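PDB 3ELE: amino Transferase from Eubacterium rectale, which probably catalyses the transfer of amino groups between amino acids and 2-oxo acids, using pyridoxal-5'-phosphate as its cofactor. Local coordinates for residues P45-P50 / S247-P253; N179-N183 / P219-V224. All blocks are in the same frame, centred on the assembly; numbering follows the deposited sequence.

Contact 1. Residues P45-P50 / S247-P253. With PLP (pyridoxal-5'-phosphate), chain E.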
# COMPACT_ATOMS: atom_id res chain seq x y z
N PRO A 45 1.70 6.08 -18.61
CA PRO A 45 1.54 5.12 -19.70
C PRO A 45 0.37 5.49 -20.64
O PRO A 45 -0.73 5.77 -20.17
CB PRO A 45 1.26 3.80 -18.96
CG PRO A 45 2.06 3.92 -17.73
CD PRO A 45 1.97 5.39 -17.34
N SER A 46 0.67 5.54 -21.93
CA SER A 46 -0.29 5.91 -22.96
C SER A 46 -0.71 4.79 -23.91
O SER A 46 -1.64 5.00 -24.70
CB SER A 46 0.27 7.09 -23.75
OG SER A 46 1.53 6.77 -24.29
N ILE A 47 -0.05 3.62 -23.88
CA ILE A 47 -0.43 2.46 -24.74
C ILE A 47 -1.32 1.52 -23.90
O ILE A 47 -1.09 1.40 -22.69
CB ILE A 47 0.80 1.70 -25.36
CG1 ILE A 47 1.67 0.98 -24.28
CG2 ILE A 47 1.65 2.68 -26.21
CD1 ILE A 47 2.91 0.24 -24.85
N PRO A 48 -2.35 0.89 -24.52
CA PRO A 48 -3.19 -0.02 -23.75
C PRO A 48 -2.47 -1.31 -23.38
O PRO A 48 -1.52 -1.73 -24.07
CB PRO A 48 -4.34 -0.32 -24.71
CG PRO A 48 -3.76 -0.20 -26.01
CD PRO A 48 -2.81 0.96 -25.92
N ALA A 49 -2.91 -1.94 -22.29
CA ALA A 49 -2.37 -3.21 -21.83
C ALA A 49 -2.55 -4.24 -22.96
O ALA A 49 -3.48 -4.11 -23.76
CB ALA A 49 -3.13 -3.70 -20.56
N PRO A 50 -1.66 -5.26 -23.03
CA PRO A 50 -1.89 -6.32 -24.02
C PRO A 50 -3.20 -7.04 -23.69
O PRO A 50 -3.57 -7.13 -22.51
CB PRO A 50 -0.69 -7.26 -23.81
CG PRO A 50 -0.29 -7.01 -22.43
CD PRO A 50 -0.48 -5.56 -22.21
N SER A 247 3.51 -1.42 -14.06
CA SER A 247 2.91 -0.14 -14.41
C SER A 247 3.20 0.28 -15.86
O SER A 247 2.32 0.81 -16.52
CB SER A 247 3.36 0.96 -13.43
OG SER A 247 3.00 0.63 -12.08
N LYS A 248 4.41 0.00 -16.35
CA LYS A 248 4.82 0.35 -17.73
C LYS A 248 4.77 -0.80 -18.72
O LYS A 248 4.33 -0.63 -19.87
CB LYS A 248 6.21 0.98 -17.73
CG LYS A 248 6.25 2.41 -17.26
CD LYS A 248 6.27 2.57 -15.76
CE LYS A 248 5.91 3.98 -15.33
NZ LYS A 248 5.90 4.07 -13.85
N SER A 249 5.24 -1.96 -18.27
CA SER A 249 5.31 -3.18 -19.09
C SER A 249 3.92 -3.64 -19.54
O SER A 249 3.73 -3.94 -20.70
CB SER A 249 6.07 -4.29 -18.35
OG SER A 249 5.37 -4.73 -17.22
N LEU A 250 2.96 -3.64 -18.62
CA LEU A 250 1.56 -4.01 -18.89
C LEU A 250 0.58 -2.81 -18.92
O LEU A 250 -0.61 -3.03 -19.13
CB LEU A 250 1.10 -5.05 -17.85
CG LEU A 250 1.70 -6.45 -17.92
CD1 LEU A 250 1.26 -7.28 -16.70
CD2 LEU A 250 1.31 -7.16 -19.24
N SER A 251 1.07 -1.58 -18.74
CA SER A 251 0.21 -0.38 -18.71
C SER A 251 -0.88 -0.45 -17.61
O SER A 251 -2.05 -0.07 -17.84
CB SER A 251 -0.39 -0.05 -20.09
OG SER A 251 0.63 0.35 -20.98
N LEU A 252 -0.46 -0.91 -16.43
CA LEU A 252 -1.35 -1.06 -15.29
C LEU A 252 -0.89 -0.20 -14.08
O LEU A 252 -0.86 -0.71 -12.96
CB LEU A 252 -1.43 -2.56 -14.91
CG LEU A 252 -1.81 -3.58 -15.97
CD1 LEU A 252 -1.77 -4.98 -15.43
CD2 LEU A 252 -3.19 -3.29 -16.58
N PRO A 253 -0.59 1.11 -14.31
CA PRO A 253 -0.09 1.93 -13.19
C PRO A 253 -1.05 2.12 -12.02
O PRO A 253 -0.60 2.22 -10.88
CB PRO A 253 0.24 3.27 -13.86
CG PRO A 253 -0.59 3.35 -14.99
CD PRO A 253 -0.73 1.94 -15.52
N1 PLP E . 10.39 4.68 -10.56
C2 PLP E . 10.47 5.55 -11.64
C2A PLP E . 11.81 5.96 -12.16
C3 PLP E . 9.30 6.02 -12.27
O3 PLP E . 9.36 6.87 -13.35
C4 PLP E . 8.03 5.64 -11.77
C4A PLP E . 6.86 6.52 -12.19
O4A PLP E . 6.59 7.53 -11.55
C5 PLP E . 7.97 4.74 -10.66
C6 PLP E . 9.17 4.27 -10.06
C5A PLP E . 6.67 4.30 -10.03
O4P PLP E . 6.16 3.12 -10.56
P PLP E . 4.86 2.48 -9.86
O1P PLP E . 4.92 0.99 -9.93
O2P PLP E . 3.64 2.90 -10.63
O3P PLP E . 4.72 2.91 -8.44
O HOH W 1 -3.97 -0.33 -20.10
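Two irregular segments can be joined through one well-placed side chain, as Ser251 illustrates. Its phi and psi (58°, 43°) lie in the left-handed helical region, and its CB points toward 45-50; with chi1 in the m well, Ser251 OG donates a 2.6 Å hydrogen bond to Ile47 O. The p rotamer of Ile47 lays CG1 3.5 Å from the same Ser251 OG, giving this polar link an apolar flank. A water adds a second tie, accepting from Ala49 N (2.9 Å) and donating to Ser251 O (3.0 Å). Leu250 and Leu252, both mt, bring their methyls to the proline-rich loop: Leu250 CD2 lies 3.6 Å from Pro50 CG, and Leu252 CD2 lies 4.0 Å from Ala49 CB. The segment 247-253 follows strand 240-245 and belongs to the cofactor-binding lysine loop of fold type I aminotransferases. Lys248 bends at chi1 (m) and chi2 (p), then runs extended, so that NZ stops 3.1 Å from PLP C4A; it is probably the Schiff-base lysine, modelled here without a covalent bond. Ser247 (m) holds OG 2.8 Å from PLP O2P and 2.9 Å from PLP O1P. Pro45 CG packs 3.9 Å from Pro253 CG and lies 3.3 Å from Ser247 O, while His70 of the second subunit packs on Leu252 and Pro253.

Contact 2. Residues N179-N183 / P219-V224. With PLP (pyridoxal-5'-phosphate), chain E.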
# COMPACT_ATOMS: atom_id res chain seq x y z
N ASN A 179 18.34 3.54 -11.77
CA ASN A 179 17.09 3.49 -12.52
C ASN A 179 17.50 3.44 -13.97
O ASN A 179 17.86 4.47 -14.53
CB ASN A 179 16.31 4.72 -12.12
CG ASN A 179 15.04 4.95 -12.92
OD1 ASN A 179 14.77 6.10 -13.24
ND2 ASN A 179 14.26 3.91 -13.22
N SER A 180 17.53 2.21 -14.52
CA SER A 180 17.91 1.95 -15.91
C SER A 180 16.98 0.88 -16.53
O SER A 180 16.93 -0.25 -16.02
CB SER A 180 19.36 1.51 -15.96
OG SER A 180 19.78 1.30 -17.29
N PRO A 181 16.22 1.23 -17.60
CA PRO A 181 16.10 2.53 -18.27
C PRO A 181 15.60 3.67 -17.35
O PRO A 181 14.74 3.44 -16.48
CB PRO A 181 15.17 2.25 -19.42
CG PRO A 181 15.35 0.80 -19.68
CD PRO A 181 15.42 0.23 -18.33
N ASN A 182 16.14 4.86 -17.59
CA ASN A 182 16.03 6.02 -16.69
C ASN A 182 14.93 7.07 -16.91
O ASN A 182 14.70 7.52 -18.04
CB ASN A 182 17.38 6.76 -16.73
CG ASN A 182 17.55 7.83 -15.61
OD1 ASN A 182 17.49 9.03 -15.88
ND2 ASN A 182 17.81 7.39 -14.40
N ASN A 183 14.30 7.45 -15.81
CA ASN A 183 13.41 8.62 -15.74
C ASN A 183 14.28 9.61 -14.93
O ASN A 183 14.57 9.34 -13.75
CB ASN A 183 12.11 8.31 -14.99
CG ASN A 183 11.24 9.54 -14.76
OD1 ASN A 183 11.41 10.56 -15.44
ND2 ASN A 183 10.29 9.44 -13.83
N PRO A 219 11.18 -0.32 -13.37
CA PRO A 219 9.88 -0.41 -14.06
C PRO A 219 9.90 -0.20 -15.58
O PRO A 219 8.96 -0.66 -16.25
CB PRO A 219 9.01 0.64 -13.34
CG PRO A 219 9.98 1.69 -12.90
CD PRO A 219 11.25 0.89 -12.53
N TYR A 220 10.95 0.45 -16.13
CA TYR A 220 11.11 0.67 -17.59
C TYR A 220 11.94 -0.42 -18.29
O TYR A 220 12.24 -0.27 -19.48
CB TYR A 220 11.76 2.05 -17.88
CG TYR A 220 10.98 3.19 -17.30
CD1 TYR A 220 9.82 3.62 -17.91
CD2 TYR A 220 11.36 3.81 -16.11
CE1 TYR A 220 9.07 4.66 -17.38
CE2 TYR A 220 10.60 4.86 -15.56
CZ TYR A 220 9.44 5.26 -16.22
OH TYR A 220 8.63 6.26 -15.76
N ARG A 221 12.32 -1.49 -17.57
CA ARG A 221 13.17 -2.58 -18.10
C ARG A 221 12.83 -3.01 -19.52
O ARG A 221 13.74 -3.10 -20.34
CB ARG A 221 13.19 -3.80 -17.14
CG ARG A 221 13.87 -5.08 -17.74
CD ARG A 221 14.16 -6.14 -16.71
NE ARG A 221 15.40 -5.82 -16.01
CZ ARG A 221 16.62 -6.07 -16.49
NH1 ARG A 221 16.83 -6.57 -17.69
NH2 ARG A 221 17.66 -5.74 -15.76
N GLU A 222 11.54 -3.24 -19.80
CA GLU A 222 11.11 -3.69 -21.14
C GLU A 222 10.87 -2.54 -22.13
O GLU A 222 10.69 -2.81 -23.32
CB GLU A 222 9.89 -4.61 -21.09
CG GLU A 222 10.10 -5.92 -20.32
CD GLU A 222 10.11 -5.76 -18.82
OE1 GLU A 222 9.42 -4.84 -18.31
OE2 GLU A 222 10.82 -6.56 -18.16
N ILE A 223 10.85 -1.29 -21.65
CA ILE A 223 10.71 -0.09 -22.49
C ILE A 223 12.13 0.32 -22.87
O ILE A 223 12.70 1.25 -22.32
CB ILE A 223 9.90 1.06 -21.81
CG1 ILE A 223 8.53 0.52 -21.33
CG2 ILE A 223 9.75 2.27 -22.77
CD1 ILE A 223 7.41 1.56 -21.26
N VAL A 224 12.69 -0.44 -23.81
CA VAL A 224 14.05 -0.24 -24.32
C VAL A 224 14.00 -0.49 -25.84
O VAL A 224 13.20 -1.31 -26.30
CB VAL A 224 15.10 -1.12 -23.56
CG1 VAL A 224 14.79 -2.61 -23.70
CG2 VAL A 224 16.54 -0.80 -24.03
N1 PLP E . 10.39 4.68 -10.56
C2 PLP E . 10.47 5.55 -11.64
C2A PLP E . 11.81 5.96 -12.16
C3 PLP E . 9.30 6.02 -12.27
O3 PLP E . 9.36 6.87 -13.35
C4 PLP E . 8.03 5.64 -11.77
C4A PLP E . 6.86 6.52 -12.19
O4A PLP E . 6.59 7.53 -11.55
C5 PLP E . 7.97 4.74 -10.66
C6 PLP E . 9.17 4.27 -10.06
C5A PLP E . 6.67 4.30 -10.03
O4P PLP E . 6.16 3.12 -10.56
P PLP E . 4.86 2.48 -9.86
O1P PLP E . 4.92 0.99 -9.93
O2P PLP E . 3.64 2.90 -10.63
O3P PLP E . 4.72 2.91 -8.44
O HOH W 2 13.53 1.26 -15.04
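Taken in sequence order, 179-183 shows how a short asparagine-rich loop with a cis-proline can shape a cofactor pocket. Asn179 comes first, leaving strand 173-178: its OD1 accepts a 2.9 Å hydrogen bond from Asn183 N and lies 3.2 Å from PLP C2A, while ND2 approaches the edge of the Tyr220 ring, 4.1 Å from CD2, and hydrogen-bonds to Asp217 O. Ser180 faces away from 219-224, and the peptide bond that follows it is cis. Pro181 thereby turns its ring into the opposing loop, with CB 3.7 Å from Tyr220 CB, CG 3.3 Å from Tyr220 O and CD 3.6 Å from Arg221 CA. The surface it meets is a type I turn from Tyr220 to Ile223, closed by Ile223 N to Tyr220 O (2.8 Å). Pro181 O also receives a 2.9 Å hydrogen bond from a water that accepts one, likewise 2.9 Å, from Tyr220 N. This Asn-Ser-Pro-Asn-Asn loop is the cofactor-site loop familiar from class I and II aminotransferases of fold type I. Asn182 points away and fastens the loop to itself, ND2 to Asn179 O at 2.9 Å. Asn183 turns back toward Tyr220, CB 3.8 Å from CE2, and its ND2 donates to PLP O3 (2.8 Å). Tyr220 OH shares a 2.6 Å hydrogen bond with that same PLP O3, and Arg372 takes up Asn183 OD1.

Overall arrangement
Both contacts are made wholly of loops and largely buried, though contact 1 reaches the exposed Pro48. Three of the four segments follow strands of the central mixed sheet; 45-50 instead follows strand 38-39 of a separate two-stranded sheet and leads into helix 51-63. Contact 2 lies deeper, its centre about 7 Å from the chain centre against about 14 Å, and is untouched by the second subunit, which packs on contact 1. A direct hydrogen bond joins contact 1; proline packing and a water join contact 2. At PLP, contact 1 meets phosphate and aldehyde carbon, contact 2 mainly O3, the methyl and the N1 side of the ring. They touch at several points, among them Lys248 CE, 3.6 Å from Tyr220 OH.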